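Local coordinates for protein phospholipase C beta (Meleagris gallopavo, PDB 1JAD) that forms the elongated, almost wholly helical C-terminal part of a phospholipase C beta, packed in the assembly against a second copy of itself, at residues Thr11-Pro16 with Lys126-Ser131; Gln104-Gln109 with Gly213-Glu218; Gln152-Ser157 with Arg166-Ile171. One frame throughout, in Å; residues are numbered along the deposited sequence.

Contact 1: residues Thr11-Pro16 with Lys126-Ser131; sequences TQLPEP and KALKES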
loop_
_atom_site.group_PDB
_atom_site.type_symbol
_atom_site.label_atom_id
_atom_site.label_comp_id
_atom_site.label_asym_id
_atom_site.label_seq_id
_atom_site.Cartn_x
_atom_site.Cartn_y
_atom_site.Cartn_z
ATOM N N THR A 11 -14.343 -3.622 26.505
ATOM C CA THR A 11 -14.344 -3.520 25.042
ATOM C C THR A 11 -13.411 -2.402 24.587
ATOM O O THR A 11 -13.631 -1.796 23.539
ATOM C CB THR A 11 -15.743 -3.186 24.473
ATOM O OG1 THR A 11 -16.104 -1.843 24.823
ATOM C CG2 THR A 11 -16.779 -4.144 25.021
ATOM N N GLN A 12 -12.373 -2.123 25.368
ATOM C CA GLN A 12 -11.458 -1.046 25.011
ATOM C C GLN A 12 -10.409 -1.444 23.973
ATOM O O GLN A 12 -9.703 -2.448 24.121
ATOM C CB GLN A 12 -10.792 -0.483 26.270
ATOM C CG GLN A 12 -9.822 0.658 25.993
ATOM C CD GLN A 12 -9.544 1.495 27.228
ATOM O OE1 GLN A 12 -9.215 0.964 28.290
ATOM N NE2 GLN A 12 -9.674 2.813 27.094
ATOM N N LEU A 13 -10.321 -0.637 22.920
ATOM C CA LEU A 13 -9.390 -0.878 21.830
ATOM C C LEU A 13 -8.495 0.333 21.567
ATOM O O LEU A 13 -8.849 1.458 21.910
ATOM C CB LEU A 13 -10.179 -1.230 20.564
ATOM C CG LEU A 13 -11.100 -2.455 20.657
ATOM C CD1 LEU A 13 -11.910 -2.591 19.373
ATOM C CD2 LEU A 13 -10.271 -3.712 20.921
ATOM N N PRO A 14 -7.311 0.111 20.967
ATOM C CA PRO A 14 -6.355 1.177 20.651
ATOM C C PRO A 14 -6.921 2.124 19.602
ATOM O O PRO A 14 -7.137 1.733 18.451
ATOM C CB PRO A 14 -5.146 0.402 20.120
ATOM C CG PRO A 14 -5.282 -0.941 20.812
ATOM C CD PRO A 14 -6.750 -1.180 20.551
ATOM N N GLU A 15 -7.157 3.366 20.001
ATOM C CA GLU A 15 -7.697 4.353 19.081
ATOM C C GLU A 15 -6.844 4.515 17.811
ATOM O O GLU A 15 -5.633 4.710 17.880
ATOM C CB GLU A 15 -7.896 5.699 19.806
ATOM C CG GLU A 15 -6.781 6.145 20.763
ATOM C CD GLU A 15 -6.777 5.414 22.112
ATOM O OE1 GLU A 15 -5.969 5.807 22.980
ATOM O OE2 GLU A 15 -7.563 4.461 22.315
ATOM N N PRO A 16 -7.489 4.448 16.633
ATOM C CA PRO A 16 -6.867 4.568 15.313
ATOM C C PRO A 16 -5.886 5.721 15.129
ATOM O O PRO A 16 -6.253 6.880 15.275
ATOM C CB PRO A 16 -8.077 4.683 14.392
ATOM C CG PRO A 16 -9.053 3.761 15.069
ATOM C CD PRO A 16 -8.949 4.312 16.472
ATOM N N LYS A 126 -1.968 -4.948 13.410
ATOM C CA LYS A 126 -1.687 -6.134 14.188
ATOM C C LYS A 126 -1.985 -5.867 15.654
ATOM O O LYS A 126 -2.552 -6.712 16.351
ATOM C CB LYS A 126 -0.230 -6.545 13.991
ATOM C CG LYS A 126 0.131 -7.873 14.616
ATOM C CD LYS A 126 1.563 -8.256 14.256
ATOM C CE LYS A 126 1.952 -9.578 14.893
ATOM N NZ LYS A 126 1.919 -9.476 16.378
ATOM N N ALA A 127 -1.623 -4.682 16.123
ATOM C CA ALA A 127 -1.868 -4.340 17.516
ATOM C C ALA A 127 -3.368 -4.284 17.823
ATOM O O ALA A 127 -3.805 -4.737 18.880
ATOM C CB ALA A 127 -1.201 -3.006 17.857
ATOM N N LEU A 128 -4.155 -3.740 16.899
ATOM C CA LEU A 128 -5.597 -3.646 17.102
ATOM C C LEU A 128 -6.192 -5.051 17.224
ATOM O O LEU A 128 -6.915 -5.349 18.177
ATOM C CB LEU A 128 -6.238 -2.888 15.938
ATOM C CG LEU A 128 -7.760 -2.782 15.869
ATOM C CD1 LEU A 128 -8.318 -2.062 17.111
ATOM C CD2 LEU A 128 -8.127 -2.030 14.599
ATOM N N LYS A 129 -5.853 -5.920 16.272
ATOM C CA LYS A 129 -6.340 -7.295 16.275
ATOM C C LYS A 129 -5.954 -8.099 17.511
ATOM O O LYS A 129 -6.797 -8.818 18.055
ATOM C CB LYS A 129 -5.876 -8.041 15.019
ATOM C CG LYS A 129 -6.404 -7.440 13.735
ATOM C CD LYS A 129 -6.276 -8.396 12.555
ATOM C CE LYS A 129 -6.849 -7.754 11.296
ATOM N NZ LYS A 129 -6.865 -8.712 10.166
ATOM N N GLU A 130 -4.704 -8.002 17.962
ATOM C CA GLU A 130 -4.315 -8.755 19.151
ATOM C C GLU A 130 -5.068 -8.224 20.357
ATOM O O GLU A 130 -5.521 -8.985 21.207
ATOM C CB GLU A 130 -2.811 -8.664 19.420
ATOM C CG GLU A 130 -1.940 -9.255 18.317
ATOM C CD GLU A 130 -0.507 -9.518 18.767
ATOM O OE1 GLU A 130 0.181 -8.576 19.217
ATOM O OE2 GLU A 130 -0.068 -10.683 18.665
ATOM N N SER A 131 -5.192 -6.905 20.425
ATOM C CA SER A 131 -5.900 -6.248 21.514
ATOM C C SER A 131 -7.337 -6.775 21.582
ATOM O O SER A 131 -7.805 -7.231 22.630
ATOM C CB SER A 131 -5.898 -4.736 21.269
ATOM O OG SER A 131 -6.670 -4.062 22.235
#

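Contact 2: residues Gln104-Gln109 with Gly213-Glu218; sequences QHATEQ and GQLQQE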
loop_
_atom_site.group_PDB
_atom_site.type_symbol
_atom_site.label_atom_id
_atom_site.label_comp_id
_atom_site.label_asym_id
_atom_site.label_seq_id
_atom_site.Cartn_x
_atom_site.Cartn_y
_atom_site.Cartn_z
ATOM N N GLN A 104 12.836 11.526 -10.744
ATOM C CA GLN A 104 13.288 10.192 -10.365
ATOM C C GLN A 104 13.418 10.191 -8.843
ATOM O O GLN A 104 13.103 9.199 -8.187
ATOM C CB GLN A 104 14.650 9.894 -11.005
ATOM C CG GLN A 104 14.939 8.424 -11.290
ATOM C CD GLN A 104 14.432 7.494 -10.208
ATOM O OE1 GLN A 104 13.222 7.261 -10.090
ATOM N NE2 GLN A 104 15.351 6.962 -9.399
ATOM N N HIS A 105 13.888 11.305 -8.279
ATOM C CA HIS A 105 14.026 11.414 -6.827
ATOM C C HIS A 105 12.629 11.387 -6.195
ATOM O O HIS A 105 12.428 10.835 -5.105
ATOM C CB HIS A 105 14.729 12.715 -6.412
ATOM C CG HIS A 105 16.178 12.785 -6.785
ATOM N ND1 HIS A 105 17.045 11.725 -6.625
ATOM C CD2 HIS A 105 16.933 13.822 -7.222
ATOM C CE1 HIS A 105 18.270 12.104 -6.952
ATOM N NE2 HIS A 105 18.228 13.373 -7.317
ATOM N N ALA A 106 11.664 11.992 -6.882
ATOM C CA ALA A 106 10.295 12.011 -6.390
ATOM C C ALA A 106 9.768 10.566 -6.285
ATOM O O ALA A 106 9.150 10.182 -5.288
ATOM C CB ALA A 106 9.412 12.848 -7.326
ATOM N N THR A 107 10.026 9.761 -7.307
ATOM C CA THR A 107 9.581 8.373 -7.275
ATOM C C THR A 107 10.345 7.564 -6.210
ATOM O O THR A 107 9.859 6.542 -5.721
ATOM C CB THR A 107 9.748 7.708 -8.672
ATOM O OG1 THR A 107 8.846 8.321 -9.603
ATOM C CG2 THR A 107 9.461 6.219 -8.611
ATOM N N GLU A 108 11.533 8.028 -5.836
ATOM C CA GLU A 108 12.331 7.319 -4.840
ATOM C C GLU A 108 11.853 7.598 -3.429
ATOM O O GLU A 108 11.882 6.718 -2.578
ATOM C CB GLU A 108 13.812 7.712 -4.954
ATOM C CG GLU A 108 14.461 7.389 -6.303
ATOM C CD GLU A 108 15.898 7.893 -6.404
ATOM O OE1 GLU A 108 16.116 9.117 -6.254
ATOM O OE2 GLU A 108 16.805 7.068 -6.636
ATOM N N GLN A 109 11.424 8.830 -3.174
ATOM C CA GLN A 109 10.949 9.199 -1.848
ATOM C C GLN A 109 9.639 8.465 -1.570
ATOM O O GLN A 109 9.450 7.896 -0.492
ATOM C CB GLN A 109 10.758 10.717 -1.760
ATOM C CG GLN A 109 12.017 11.495 -2.124
ATOM C CD GLN A 109 11.880 13.000 -1.948
ATOM O OE1 GLN A 109 12.758 13.765 -2.361
ATOM N NE2 GLN A 109 10.787 13.432 -1.325
ATOM N N GLY A 213 3.538 14.486 -6.279
ATOM C CA GLY A 213 2.937 15.281 -7.335
ATOM C C GLY A 213 3.503 16.686 -7.373
ATOM O O GLY A 213 3.788 17.237 -8.442
ATOM N N GLN A 214 3.687 17.277 -6.200
ATOM C CA GLN A 214 4.206 18.627 -6.144
ATOM C C GLN A 214 5.686 18.687 -6.500
ATOM O O GLN A 214 6.128 19.622 -7.178
ATOM C CB GLN A 214 3.908 19.226 -4.770
ATOM C CG GLN A 214 2.405 19.451 -4.570
ATOM C CD GLN A 214 2.025 19.775 -3.134
ATOM O OE1 GLN A 214 0.851 20.012 -2.827
ATOM N NE2 GLN A 214 3.016 19.776 -2.244
ATOM N N LEU A 215 6.453 17.692 -6.067
ATOM C CA LEU A 215 7.872 17.663 -6.401
ATOM C C LEU A 215 8.002 17.619 -7.916
ATOM O O LEU A 215 8.618 18.503 -8.521
ATOM C CB LEU A 215 8.558 16.442 -5.789
ATOM C CG LEU A 215 8.963 16.535 -4.314
ATOM C CD1 LEU A 215 9.536 15.201 -3.843
ATOM C CD2 LEU A 215 10.000 17.642 -4.142
ATOM N N GLN A 216 7.401 16.602 -8.530
ATOM C CA GLN A 216 7.451 16.452 -9.980
ATOM C C GLN A 216 7.038 17.753 -10.675
ATOM O O GLN A 216 7.695 18.214 -11.613
ATOM C CB GLN A 216 6.558 15.282 -10.401
ATOM C CG GLN A 216 6.947 14.006 -9.676
ATOM C CD GLN A 216 6.268 12.764 -10.206
ATOM O OE1 GLN A 216 5.040 12.692 -10.283
ATOM N NE2 GLN A 216 7.072 11.761 -10.564
ATOM N N GLN A 217 5.953 18.345 -10.191
ATOM C CA GLN A 217 5.446 19.605 -10.713
ATOM C C GLN A 217 6.576 20.631 -10.704
ATOM O O GLN A 217 6.846 21.291 -11.709
ATOM C CB GLN A 217 4.298 20.071 -9.818
ATOM C CG GLN A 217 3.670 21.411 -10.153
ATOM C CD GLN A 217 2.473 21.699 -9.248
ATOM O OE1 GLN A 217 2.589 21.679 -8.014
ATOM N NE2 GLN A 217 1.314 21.963 -9.856
ATOM N N GLU A 218 7.232 20.756 -9.555
ATOM C CA GLU A 218 8.346 21.681 -9.387
ATOM C C GLU A 218 9.517 21.376 -10.334
ATOM O O GLU A 218 10.114 22.277 -10.917
ATOM C CB GLU A 218 8.807 21.642 -7.932
ATOM C CG GLU A 218 7.920 22.459 -6.999
ATOM C CD GLU A 218 8.085 22.099 -5.531
ATOM O OE1 GLU A 218 9.238 21.902 -5.083
ATOM O OE2 GLU A 218 7.049 22.031 -4.822
#

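Contact 3: residues Gln152-Ser157 with Arg166-Ile171; sequences QVMMRS and RLKKEI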
loop_
_atom_site.group_PDB
_atom_site.type_symbol
_atom_site.label_atom_id
_atom_site.label_comp_id
_atom_site.label_asym_id
_atom_site.label_seq_id
_atom_site.Cartn_x
_atom_site.Cartn_y
_atom_site.Cartn_z
ATOM N N GLN A 152 -22.419 -21.266 42.705
ATOM C CA GLN A 152 -22.026 -21.443 44.104
ATOM C C GLN A 152 -23.041 -20.772 45.039
ATOM O O GLN A 152 -23.693 -21.446 45.832
ATOM C CB GLN A 152 -20.619 -20.872 44.331
ATOM C CG GLN A 152 -20.019 -21.175 45.695
ATOM C CD GLN A 152 -18.546 -20.773 45.805
ATOM O OE1 GLN A 152 -18.185 -19.611 45.580
ATOM N NE2 GLN A 152 -17.690 -21.735 46.160
ATOM N N VAL A 153 -23.182 -19.454 44.939
ATOM C CA VAL A 153 -24.134 -18.719 45.764
ATOM C C VAL A 153 -25.533 -19.349 45.709
ATOM O O VAL A 153 -26.240 -19.415 46.715
ATOM C CB VAL A 153 -24.240 -17.243 45.306
ATOM C CG1 VAL A 153 -25.441 -16.570 45.962
ATOM C CG2 VAL A 153 -22.979 -16.494 45.681
HETATM N N MSE A 154 -25.923 -19.821 44.532
HETATM C CA MSE A 154 -27.241 -20.422 44.362
HETATM C C MSE A 154 -27.418 -21.710 45.172
HETATM O O MSE A 154 -28.311 -21.792 46.025
HETATM C CB MSE A 154 -27.510 -20.668 42.860
HETATM C CG MSE A 154 -28.916 -21.162 42.523
HETATM SE SE MSE A 154 -29.207 -22.943 42.761
HETATM C CE MSE A 154 -28.422 -23.600 41.277
HETATM N N MSE A 155 -26.569 -22.705 44.914
HETATM C CA MSE A 155 -26.637 -23.994 45.602
HETATM C C MSE A 155 -26.793 -23.903 47.120
HETATM O O MSE A 155 -27.499 -24.714 47.716
HETATM C CB MSE A 155 -25.396 -24.837 45.276
HETATM C CG MSE A 155 -25.268 -25.287 43.823
HETATM SE SE MSE A 155 -26.512 -26.513 43.298
HETATM C CE MSE A 155 -26.059 -27.937 44.336
ATOM N N ARG A 156 -26.148 -22.928 47.755
ATOM C CA ARG A 156 -26.256 -22.823 49.206
ATOM C C ARG A 156 -27.479 -22.070 49.730
ATOM O O ARG A 156 -27.679 -21.995 50.941
ATOM C CB ARG A 156 -24.993 -22.201 49.804
ATOM C CG ARG A 156 -24.737 -20.749 49.441
ATOM C CD ARG A 156 -23.684 -20.177 50.387
ATOM N NE ARG A 156 -23.368 -18.773 50.133
ATOM C CZ ARG A 156 -22.646 -18.017 50.956
ATOM N NH1 ARG A 156 -22.169 -18.531 52.087
ATOM N NH2 ARG A 156 -22.395 -16.751 50.648
ATOM N N SER A 157 -28.290 -21.502 48.839
ATOM C CA SER A 157 -29.491 -20.792 49.279
ATOM C C SER A 157 -30.720 -21.593 48.847
ATOM O O SER A 157 -31.853 -21.256 49.189
ATOM C CB SER A 157 -29.558 -19.379 48.681
ATOM O OG SER A 157 -29.744 -19.411 47.274
ATOM N N ARG A 166 -33.037 -26.040 37.651
ATOM C CA ARG A 166 -33.673 -25.000 36.852
ATOM C C ARG A 166 -32.797 -23.764 36.876
ATOM O O ARG A 166 -32.531 -23.155 35.838
ATOM C CB ARG A 166 -35.045 -24.650 37.430
ATOM C CG ARG A 166 -36.143 -25.630 37.085
ATOM C CD ARG A 166 -37.379 -25.370 37.927
ATOM N NE ARG A 166 -37.185 -25.807 39.310
ATOM C CZ ARG A 166 -38.085 -25.658 40.276
ATOM N NH1 ARG A 166 -39.248 -25.078 40.017
ATOM N NH2 ARG A 166 -37.833 -26.109 41.497
ATOM N N LEU A 167 -32.355 -23.394 38.074
ATOM C CA LEU A 167 -31.501 -22.232 38.242
ATOM C C LEU A 167 -30.143 -22.418 37.537
ATOM O O LEU A 167 -29.599 -21.469 36.975
ATOM C CB LEU A 167 -31.321 -21.939 39.734
ATOM C CG LEU A 167 -32.615 -21.618 40.502
ATOM C CD1 LEU A 167 -32.305 -21.346 41.976
ATOM C CD2 LEU A 167 -33.299 -20.417 39.870
ATOM N N LYS A 168 -29.598 -23.634 37.564
ATOM C CA LYS A 168 -28.343 -23.895 36.876
ATOM C C LYS A 168 -28.557 -23.666 35.391
ATOM O O LYS A 168 -27.774 -22.968 34.738
ATOM C CB LYS A 168 -27.873 -25.336 37.086
ATOM C CG LYS A 168 -27.096 -25.589 38.360
ATOM C CD LYS A 168 -26.596 -27.032 38.404
ATOM C CE LYS A 168 -25.774 -27.290 39.663
ATOM N NZ LYS A 168 -25.380 -28.714 39.834
ATOM N N LYS A 169 -29.610 -24.267 34.849
ATOM C CA LYS A 169 -29.891 -24.096 33.435
ATOM C C LYS A 169 -30.007 -22.632 33.048
ATOM O O LYS A 169 -29.503 -22.221 31.999
ATOM C CB LYS A 169 -31.167 -24.837 33.025
ATOM C CG LYS A 169 -30.961 -26.340 32.831
ATOM C CD LYS A 169 -32.201 -27.009 32.253
ATOM C CE LYS A 169 -31.880 -28.412 31.723
ATOM N NZ LYS A 169 -31.338 -29.319 32.771
ATOM N N GLU A 170 -30.659 -21.837 33.891
ATOM C CA GLU A 170 -30.811 -20.427 33.575
ATOM C C GLU A 170 -29.479 -19.712 33.641
ATOM O O GLU A 170 -29.177 -18.893 32.791
ATOM C CB GLU A 170 -31.806 -19.755 34.517
ATOM C CG GLU A 170 -33.228 -20.253 34.367
ATOM C CD GLU A 170 -34.190 -19.500 35.258
ATOM O OE1 GLU A 170 -35.365 -19.913 35.336
ATOM O OE2 GLU A 170 -33.773 -18.492 35.874
ATOM N N ILE A 171 -28.680 -20.018 34.655
ATOM C CA ILE A 171 -27.371 -19.391 34.785
ATOM C C ILE A 171 -26.466 -19.848 33.624
ATOM O O ILE A 171 -25.925 -19.023 32.883
ATOM C CB ILE A 171 -26.735 -19.743 36.150
ATOM C CG1 ILE A 171 -27.616 -19.199 37.275
ATOM C CG2 ILE A 171 -25.333 -19.147 36.258
ATOM C CD1 ILE A 171 -27.155 -19.602 38.672
#

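Contact 1: residues Thr11-Pro16 with Lys126-Ser131
Pro14 sets its ring atoms CD and CG against Ser131, the residue of helix 75-155 that faces it most directly. The ring carbon Pro14 CD lies 3.3 Å from Ser131 OG and 3.7 Å from Ser131 CB, so the serine side chain is laid against the CG-CD side of the pyrrolidine; this is van der Waals contact, and no hydrogen bond joins the two segments. Ser131 OG, anti to its backbone N (chi1 175°), also has Leu13 CD2 at 3.8 Å and therefore sits beside both loop residues. One turn back on the helix, Leu128 reaches across with a single branch: its CD1 is 3.9 Å from Pro14 CD and 4.0 Å from Leu13 CB, touching both neighbours near the peptide bond that links them. Leu13 and Leu128 are buried, and this is the close-packed half. Leu13 also leans on Thr190 and Tyr193 of helix 161-245, so the loop packs on two long helices at once, while Gln12 O accepts a hydrogen bond from Asn135 ND2. The solvent side is looser: Gln12 starts its side chain away from the helix and is exposed, and Pro14, for all its contacts with Ser131, remains partly exposed. Lys129 turns elsewhere, to a salt bridge with Glu212 of the second subunit. The pattern is that of an irregular N-terminal segment packed over neighbouring long helices of a helical bundle, with Leu13 buried and Pro14 against the helix.

Contact 2: residues Gln104-Gln109 with Gly213-Glu218
Ala106 and Leu215 are the closest pair of a contact that is oddly rich in glutamine: they form the only apolar side-chain pair across the two segments, and glutamine chains supply much of the rest. The two segments run almost antiparallel, at 170°, with their axes 9.0 Å apart, and no hydrogen bond passes between them. Ala106 CB points toward the opposite helix and lodges between two consecutive residues, 3.6 Å from Gln216 CG and 4.0 Å from Leu215 CB. Gln216 CG is placed anti to its carbonyl carbon (chi1 -55°), and the chain then runs out extended, its aliphatic part lying against the methyl and its end passing near Thr107. Gln109, one turn on from Ala106, is likewise extended beyond CG and crosses Leu215 at about a right angle; its CD is 3.7 Å from Leu215 CD1, so one leucine branch packs against the amide end. Away from this interface, His105 ND1 donates to Glu108 OE1 at 2.8 Å in a fairly straight bond (162°) that lies close to the ring plane, which holds the imidazole's rotation; the carboxylate probably polarises the ring. Gln37 NE2 of helix 28-64 donates to the same Glu108 oxygen and to His105 O. Thr107 OG1 meets Lys129 of the second subunit in a hydrogen bond, and Gln216 packs on Gln194 of that chain. Within its own chain, helix 75-155 packs here on helix 161-245 through Ala106 and on helix 28-64 through His105, which touches Leu41, with Gln109 touching both helices, the second through Leu34.

Contact 3: residues Gln152-Ser157 with Arg166-Ile171
Met154, a selenomethionine, lies over Leu167 and reaches on to Lys168, closing the tip of a helical hairpin in which helix 75-155 ends, a short turn follows and helix 161-245 starts back. Its CB points toward the other helix, and CG, anti to the backbone N (chi1 -174°), comes within 3.4 Å of Leu167 CD1. The chain then bends at chi2, so that SE lies 3.6 Å from the same methyl, and bends again at chi3, setting CE 3.7 Å from Leu167 CB and 3.8 Å from Lys168 CG. Three successive atoms of one flexible side chain thus lie against the CB and CD1 of the leucine, which the chain crosses obliquely, while the lysine chain is crossed at about a right angle. A third partner, Ile171, lies farther off, with its CD1 4.3 Å from Met154 CB. The isoleucine also packs on Arg147, Arg150 and Ile151, and so continues the packing away from the turn. Met155, also selenomethionine, bends at chi2 and chi3 in the same way and lays its SE 3.8 Å from Lys168 CE; the lysine runs out extended beyond CG, its methylenes serving as an apolar surface for both methionines. Its NZ makes a weak, long ion pair with Glu81 of the second subunit. Gln164 touches both methionines, and Leu167 packs on Thr158 in the turn. No hydrogen bond joins the two segments; near the end of helix 75-155 Met154 O accepts from both Ser157 N, at 2.8 Å, and Ser157 OG, tilted 15° from the carbonyl plane.

All three contacts use helix 75-155, and contacts 2 and 3 also share helix 161-245, its long partner. The chain is drawn out: contacts 2 and 3 have centres about 71 Å apart, contact 1 lying about 35 Å from contact 2 and about 36 Å from contact 3, and no two of them touch. Contact 3 joins segments close in sequence at the hairpin tip and is nested inside the loop that contact 2 closes farther down the same helix pair. Contact 1 closes before contact 3 opens, and its segments alternate with those of contact 2, tying the N-terminal loop to the long hairpin, so the three lie spaced along one elongated helical structure.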